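Local coordinates for phosphoenolpyruvate-protein phosphotransferase (PDB 3CI6), which probably transfers the phosphoryl group of phosphoenolpyruvate to a protein histidine in a phosphotransferase system, this chain being its GAF domain, at residues N34-A37 with D38-V42; P67-V70 with G71-L75; V82-V85 with G86-E89. One frame throughout, in Å; residues are numbered along the deposited sequence. Where two conformers were deposited one is given.

Contact 1: N34-A37 with D38-V42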
loop_
_atom_site.group_PDB
_atom_site.type_symbol
_atom_site.label_atom_id
_atom_site.label_comp_id
_atom_site.label_asym_id
_atom_site.label_seq_id
_atom_site.Cartn_x
_atom_site.Cartn_y
_atom_site.Cartn_z
ATOM N N ASN B 34 -7.143 0.982 14.140
ATOM C CA ASN B 34 -8.543 0.883 14.554
ATOM C C ASN B 34 -9.362 0.164 13.497
ATOM O O ASN B 34 -10.199 -0.672 13.820
ATOM C CB ASN B 34 -9.072 2.270 14.855
ATOM C CG ASN B 34 -8.629 2.735 16.220
ATOM O OD1 ASN B 34 -9.188 2.289 17.240
ATOM N ND2 ASN B 34 -7.579 3.543 16.274
ATOM N N GLN B 35 -9.121 0.492 12.231
ATOM C CA GLN B 35 -9.843 -0.183 11.168
ATOM C C GLN B 35 -9.485 -1.648 10.981
ATOM O O GLN B 35 -10.386 -2.456 10.748
ATOM C CB GLN B 35 -9.757 0.568 9.842
ATOM C CG GLN B 35 -10.321 1.958 9.881
ATOM C CD GLN B 35 -11.800 2.035 10.046
ATOM O OE1 GLN B 35 -12.472 1.028 10.328
ATOM N NE2 GLN B 35 -12.352 3.214 9.823
ATOM N N VAL B 36 -8.218 -1.990 11.171
ATOM C CA VAL B 36 -7.797 -3.400 11.168
ATOM C C VAL B 36 -8.503 -4.131 12.318
ATOM O O VAL B 36 -9.086 -5.213 12.135
ATOM C CB VAL B 36 -6.289 -3.576 11.265
ATOM C CG1 VAL B 36 -5.924 -5.041 11.607
ATOM C CG2 VAL B 36 -5.634 -3.147 9.906
ATOM N N ALA B 37 -8.520 -3.558 13.515
ATOM C CA ALA B 37 -9.135 -4.240 14.653
ATOM C C ALA B 37 -10.615 -4.503 14.412
ATOM O O ALA B 37 -11.148 -5.579 14.768
ATOM C CB ALA B 37 -8.961 -3.421 15.912
ATOM N N ASP B 38 -11.298 -3.535 13.797
ATOM C CA ASP B 38 -12.725 -3.690 13.506
ATOM C C ASP B 38 -12.962 -4.706 12.377
ATOM O O ASP B 38 -13.886 -5.518 12.443
ATOM C CB ASP B 38 -13.332 -2.345 13.140
ATOM C CG ASP B 38 -14.855 -2.382 13.007
ATOM O OD1 ASP B 38 -15.537 -2.941 13.876
ATOM O OD2 ASP B 38 -15.357 -1.845 12.003
ATOM N N ALA B 39 -12.137 -4.680 11.347
ATOM C CA ALA B 39 -12.342 -5.551 10.192
ATOM C C ALA B 39 -12.086 -7.003 10.516
ATOM O O ALA B 39 -12.719 -7.892 9.946
ATOM C CB ALA B 39 -11.439 -5.116 9.044
HETATM N N MSE B 40 -11.138 -7.252 11.416
HETATM C CA MSE B 40 -10.795 -8.602 11.836
HETATM C C MSE B 40 -11.482 -9.053 13.135
HETATM O O MSE B 40 -11.503 -10.247 13.435
HETATM C CB MSE B 40 -9.279 -8.709 12.097
HETATM C CG MSE B 40 -8.417 -8.364 10.939
HETATM SE SE MSE B 40 -6.512 -8.736 11.217
HETATM C CE MSE B 40 -6.648 -10.668 11.468
ATOM N N LYS B 41 -12.010 -8.111 13.920
ATOM C CA LYS B 41 -12.550 -8.391 15.244
ATOM C C LYS B 41 -11.498 -9.072 16.137
ATOM O O LYS B 41 -11.667 -10.199 16.609
ATOM C CB LYS B 41 -13.861 -9.175 15.199
ATOM C CG LYS B 41 -14.967 -8.442 14.426
ATOM C CD LYS B 41 -15.222 -7.048 14.977
ATOM C CE LYS B 41 -16.583 -6.502 14.574
ATOM N NZ LYS B 41 -16.552 -5.833 13.249
ATOM N N VAL B 42 -10.411 -8.345 16.342
ATOM C CA VAL B 42 -9.311 -8.800 17.187
ATOM C C VAL B 42 -9.176 -7.890 18.398
ATOM O O VAL B 42 -9.619 -6.756 18.393
ATOM C CB VAL B 42 -7.995 -8.920 16.402
ATOM C CG1 VAL B 42 -8.127 -10.044 15.341
ATOM C CG2 VAL B 42 -7.612 -7.606 15.748
HETATM O O HOH W 1 -14.275 0.892 12.260
HETATM O O HOH W 2 -12.193 -5.442 17.866
#
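Val36 and Met40, one helical turn apart near the end of helix 25-40 in this GAF domain, lie side by side and point the same way, with CG1 of Val36 3.8 Å from the selenium of Met40, a selenomethionine. A chi1 of 166° puts CG1 of Val36 beside its own carbonyl carbon, on the side where Met40 lies. The Met40 chain runs past the Val36 carbonyl, its CG 3.4 Å from Val36 O, which also accepts the amide of Met40. A compact, branched valine and a longer, pliable selenomethionine suit the face on which helix 144-167 packs, Val36 touching Leu150 and Leu153 and Met40 touching Ala146.

Beyond Met40 the helix ends in a Schellman-type C-cap. Lys41 has a positive phi of 56°, and the turned chain lets Val42 N reach back to Ala37 O at 3.3 Å, in the carbonyl plane and on a lone pair. The apolar contact expected of such a cap is present, CG2 of Val42 facing CB of Ala37 at 4.4 Å, and Val42 goes on to meet Val134 of the sheet. Ala37 O is gripped by Val42 N, weakly by Lys41 N, and by a water; Val42 O takes the same water and NZ of Lys63.

On the solvent side, polar residues take over. NZ of Lys41 bonds to Asp38 O at 2.8 Å and forms a salt bridge with Asp38 OD1, which it meets from above the carboxylate plane. A lysine here would probably also ease the negative end of the helix dipole. The side-chain amide of Gln35 donates through NE2 to OE1 of Glu18, while its OE1 receives a water at 2.6 Å that also donates to OD2 of Asp38, 3.0 Å away.

Contact 2: P67-V70 with G71-L75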
loop_
_atom_site.group_PDB
_atom_site.type_symbol
_atom_site.label_atom_id
_atom_site.label_comp_id
_atom_site.label_asym_id
_atom_site.label_seq_id
_atom_site.Cartn_x
_atom_site.Cartn_y
_atom_site.Cartn_z
ATOM N N PRO B 67 -3.880 3.563 25.817
ATOM C CA PRO B 67 -3.376 4.714 25.058
ATOM C C PRO B 67 -2.196 5.424 25.700
ATOM O O PRO B 67 -1.409 6.046 24.999
ATOM C CB PRO B 67 -4.602 5.647 24.968
ATOM C CG PRO B 67 -5.733 4.866 25.313
ATOM C CD PRO B 67 -5.334 3.645 26.058
ATOM N N GLU B 68 -2.047 5.342 27.021
ATOM C CA GLU B 68 -0.848 5.881 27.715
ATOM C C GLU B 68 0.432 5.322 27.160
ATOM O O GLU B 68 1.501 5.977 27.266
ATOM C CB GLU B 68 -0.858 5.469 29.201
ATOM C CG GLU B 68 -1.877 6.128 29.981
ATOM C CD GLU B 68 -1.910 5.634 31.448
ATOM O OE1 GLU B 68 -1.183 4.662 31.891
ATOM O OE2 GLU B 68 -2.655 6.212 32.177
ATOM N N SER B 69 0.387 4.093 26.691
ATOM C CA SER B 69 1.581 3.384 26.236
ATOM C C SER B 69 2.120 3.972 24.926
ATOM O O SER B 69 3.330 3.837 24.623
ATOM C CB SER B 69 1.276 1.901 25.985
ATOM O OG SER B 69 0.988 1.236 27.199
ATOM N N VAL B 70 1.236 4.589 24.150
ATOM C CA VAL B 70 1.567 5.018 22.784
ATOM C C VAL B 70 2.582 6.140 22.887
ATOM O O VAL B 70 2.362 7.097 23.627
ATOM C CB VAL B 70 0.311 5.427 22.034
ATOM C CG1 VAL B 70 0.654 6.035 20.658
ATOM C CG2 VAL B 70 -0.583 4.236 21.856
ATOM N N GLY B 71 3.702 5.983 22.190
ATOM C CA GLY B 71 4.814 6.920 22.248
ATOM C C GLY B 71 5.793 6.713 23.385
ATOM O O GLY B 71 6.797 7.448 23.487
ATOM N N HIS B 72 5.548 5.697 24.211
ATOM C CA HIS B 72 6.254 5.507 25.476
ATOM C C HIS B 72 6.642 4.061 25.795
ATOM O O HIS B 72 7.136 3.771 26.899
ATOM C CB HIS B 72 5.392 6.083 26.597
ATOM C CG HIS B 72 5.122 7.547 26.443
ATOM N ND1 HIS B 72 6.105 8.498 26.624
ATOM C CD2 HIS B 72 3.990 8.227 26.147
ATOM C CE1 HIS B 72 5.588 9.697 26.432
ATOM N NE2 HIS B 72 4.309 9.561 26.145
ATOM N N VAL B 73 6.343 3.144 24.884
ATOM C CA VAL B 73 6.835 1.774 24.970
ATOM C C VAL B 73 7.721 1.494 23.765
ATOM O O VAL B 73 7.332 1.769 22.625
ATOM C CB VAL B 73 5.660 0.785 24.961
ATOM C CG1 VAL B 73 6.159 -0.675 24.642
ATOM C CG2 VAL B 73 4.900 0.894 26.276
ATOM N N SER B 74 8.922 0.990 24.026
ATOM C CA SER B 74 9.838 0.680 22.949
ATOM C C SER B 74 10.476 -0.668 23.135
ATOM O O SER B 74 10.461 -1.248 24.233
ATOM C CB SER B 74 10.895 1.720 22.791
ATOM O OG SER B 74 11.705 1.751 23.942
ATOM N N LEU B 75 11.012 -1.159 22.037
ATOM C CA LEU B 75 11.669 -2.448 21.960
ATOM C C LEU B 75 13.000 -2.310 21.260
ATOM O O LEU B 75 13.111 -1.574 20.282
ATOM C CB LEU B 75 10.814 -3.442 21.161
ATOM C CG LEU B 75 9.419 -3.737 21.720
ATOM C CD1 LEU B 75 8.443 -4.356 20.744
ATOM C CD2 LEU B 75 9.603 -4.641 22.943
#
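Ser69 lays its CB against the side chain of Val73, with CG2 of Val73 3.8 Å from that carbon and OG of Ser69 only slightly farther off. The overlap lies across the second of two successive turns that carry the chain into edge strand 74-76 of the GAF sheet: a 3-10 turn over residues 67-69, then a type II beta turn from Ser69 to His72. In the first, Val70 N bonds to Pro67 O, and a proline suits the opening position since it has no amide hydrogen to place there.

Gly71 fits the third position of the type II turn, where phi is positive (85°), a conformation that glycine tolerates readily. Val70, with its own phi and psi in the extended region, supplies the second position. His72, the fourth residue, was modelled in two conformers, which makes its ring contacts doubtful; in one of them CD2 lies near two backbone oxygens, 3.2 Å from Val70 O and 3.5 Å from Glu68 O.

Outward from the turn, the backbones of Gly71 and Val73 both hydrogen-bond to Leu59, and Leu75 pairs with Tyr57, so the turn is fastened to strand 56-63. The side chain of Ser69 touches Leu59 as well, and its shortness lets the turn lie close to that strand, while Val73 reaches Pro107 in a loop.

The carbonyl of Ser69 is where the second turn is held. CG2 of Val73 rests 3.7 Å from Ser69 O, so this oxygen has a methyl as well as a donor close by: the amide of His72 arrives from above the carbonyl plane, 40° out of it, with His72 N 2.9 Å from Ser69 O.

Contact 3: V82-V85 with G86-E89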
loop_
_atom_site.group_PDB
_atom_site.type_symbol
_atom_site.label_atom_id
_atom_site.label_comp_id
_atom_site.label_asym_id
_atom_site.label_seq_id
_atom_site.Cartn_x
_atom_site.Cartn_y
_atom_site.Cartn_z
ATOM N N VAL B 82 8.570 -9.106 18.036
ATOM C CA VAL B 82 8.560 -7.949 17.153
ATOM C C VAL B 82 9.930 -7.783 16.484
ATOM O O VAL B 82 10.040 -7.567 15.253
ATOM C CB VAL B 82 8.138 -6.644 17.907
ATOM C CG1 VAL B 82 8.385 -5.409 17.072
ATOM C CG2 VAL B 82 6.670 -6.753 18.420
ATOM N N GLY B 83 10.993 -7.900 17.283
ATOM C CA GLY B 83 12.339 -7.836 16.708
ATOM C C GLY B 83 12.550 -8.912 15.662
ATOM O O GLY B 83 13.208 -8.672 14.640
ATOM N N LEU B 84 12.002 -10.108 15.899
ATOM C CA LEU B 84 12.225 -11.209 14.981
ATOM C C LEU B 84 11.541 -10.970 13.643
ATOM O O LEU B 84 12.115 -11.266 12.594
ATOM C CB LEU B 84 11.729 -12.521 15.582
ATOM C CG LEU B 84 12.049 -13.798 14.815
ATOM C CD1 LEU B 84 13.536 -14.077 14.783
ATOM C CD2 LEU B 84 11.320 -14.997 15.423
ATOM N N VAL B 85 10.341 -10.403 13.681
ATOM C CA VAL B 85 9.616 -10.061 12.465
ATOM C C VAL B 85 10.474 -9.094 11.648
ATOM O O VAL B 85 10.632 -9.229 10.431
ATOM C CB VAL B 85 8.255 -9.422 12.740
ATOM C CG1 VAL B 85 7.625 -8.870 11.483
ATOM C CG2 VAL B 85 7.279 -10.441 13.415
ATOM N N GLY B 86 11.049 -8.106 12.317
ATOM C CA GLY B 86 11.895 -7.131 11.650
ATOM C C GLY B 86 13.188 -7.697 11.138
ATOM O O GLY B 86 13.659 -7.320 10.040
ATOM N N GLN B 87 13.818 -8.594 11.902
ATOM C CA GLN B 87 15.084 -9.212 11.478
ATOM C C GLN B 87 14.920 -10.196 10.295
ATOM O O GLN B 87 15.706 -10.179 9.327
ATOM C CB GLN B 87 15.711 -9.981 12.649
ATOM C CG GLN B 87 16.277 -9.191 13.783
ATOM C CD GLN B 87 16.725 -10.116 14.967
ATOM O OE1 GLN B 87 15.991 -11.038 15.408
ATOM N NE2 GLN B 87 17.907 -9.878 15.452
ATOM N N ARG B 88 13.889 -11.030 10.382
ATOM C CA ARG B 88 13.600 -11.985 9.349
ATOM C C ARG B 88 12.882 -11.391 8.153
ATOM O O ARG B 88 12.848 -12.017 7.085
ATOM C CB ARG B 88 12.809 -13.132 9.916
ATOM C CG ARG B 88 13.631 -13.971 10.880
ATOM C CD ARG B 88 12.980 -15.337 11.171
ATOM N NE ARG B 88 12.981 -16.132 9.971
ATOM C CZ ARG B 88 14.001 -16.796 9.497
ATOM N NH1 ARG B 88 15.125 -16.949 10.174
ATOM N NH2 ARG B 88 13.851 -17.361 8.304
ATOM N N GLU B 89 12.268 -10.220 8.321
ATOM C CA GLU B 89 11.512 -9.583 7.234
ATOM C C GLU B 89 10.415 -10.502 6.705
ATOM O O GLU B 89 10.178 -10.562 5.487
ATOM C CB GLU B 89 12.450 -9.125 6.098
ATOM C CG GLU B 89 13.599 -8.275 6.620
ATOM C CD GLU B 89 14.583 -7.816 5.560
ATOM O OE1 GLU B 89 14.394 -8.096 4.354
ATOM O OE2 GLU B 89 15.565 -7.155 5.980
#
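Arg88 starts over Leu84: its CB lies 3.3 Å from Leu84 O, which also accepts Arg88 N in a nearly straight bond of 2.8 Å. With CG anti to the carbonyl carbon (chi1 -68°), the chain runs along the helix surface, CG and then CD each passing 3.9 Å from CD1 of Leu84. The two side chains lie side by side and point the same way, the leucine branch serving as an apolar bed for the methylenes. At chi3 the arginine bends, and NE finds its salt-bridge partner in Glu90, just past the helix end; at the tip, NH2 too is hydrogen-bonded just beyond the segment. A long aliphatic stem with a charged tip suits this border between packing and solvent.

One residue earlier, Gln87 carries its CG to 3.2 Å from Gly83 O, beside a glycine that has no side chain there. Val85, on the inner face, packs instead on Val131 and Phe117 of the sheet. At the end Glu89 takes a positive phi of 57°, and its N makes only a weak bond to Val85 O. Apolar inside, polar outside and closed by a residue in the left-handed helical conformation, this is the C-terminal turn of an amphipathic helix packed on the GAF sheet.

The three contacts follow one another along the GAF domain. Contact 1 ends helix 25-40, and its centre lies 23 Å from that of contact 3, which ends helix 80-88 on the opposite side of the chain's centre. Contact 2 leads into the strand just before helix 80-88, and the two touch: CD1 of Leu75 packs 3.7 Å from CB of Val82. Contacts 1 and 2 stay about 9 Å apart at their nearest atoms. Contact 2 is nearer than contact 3 to the bound diethyl ether of diethylene glycol: Gly71 is about 7 Å from it, against about 13 Å for the Val82 side chain, and Ser74 touches Leu58, which lines that pocket.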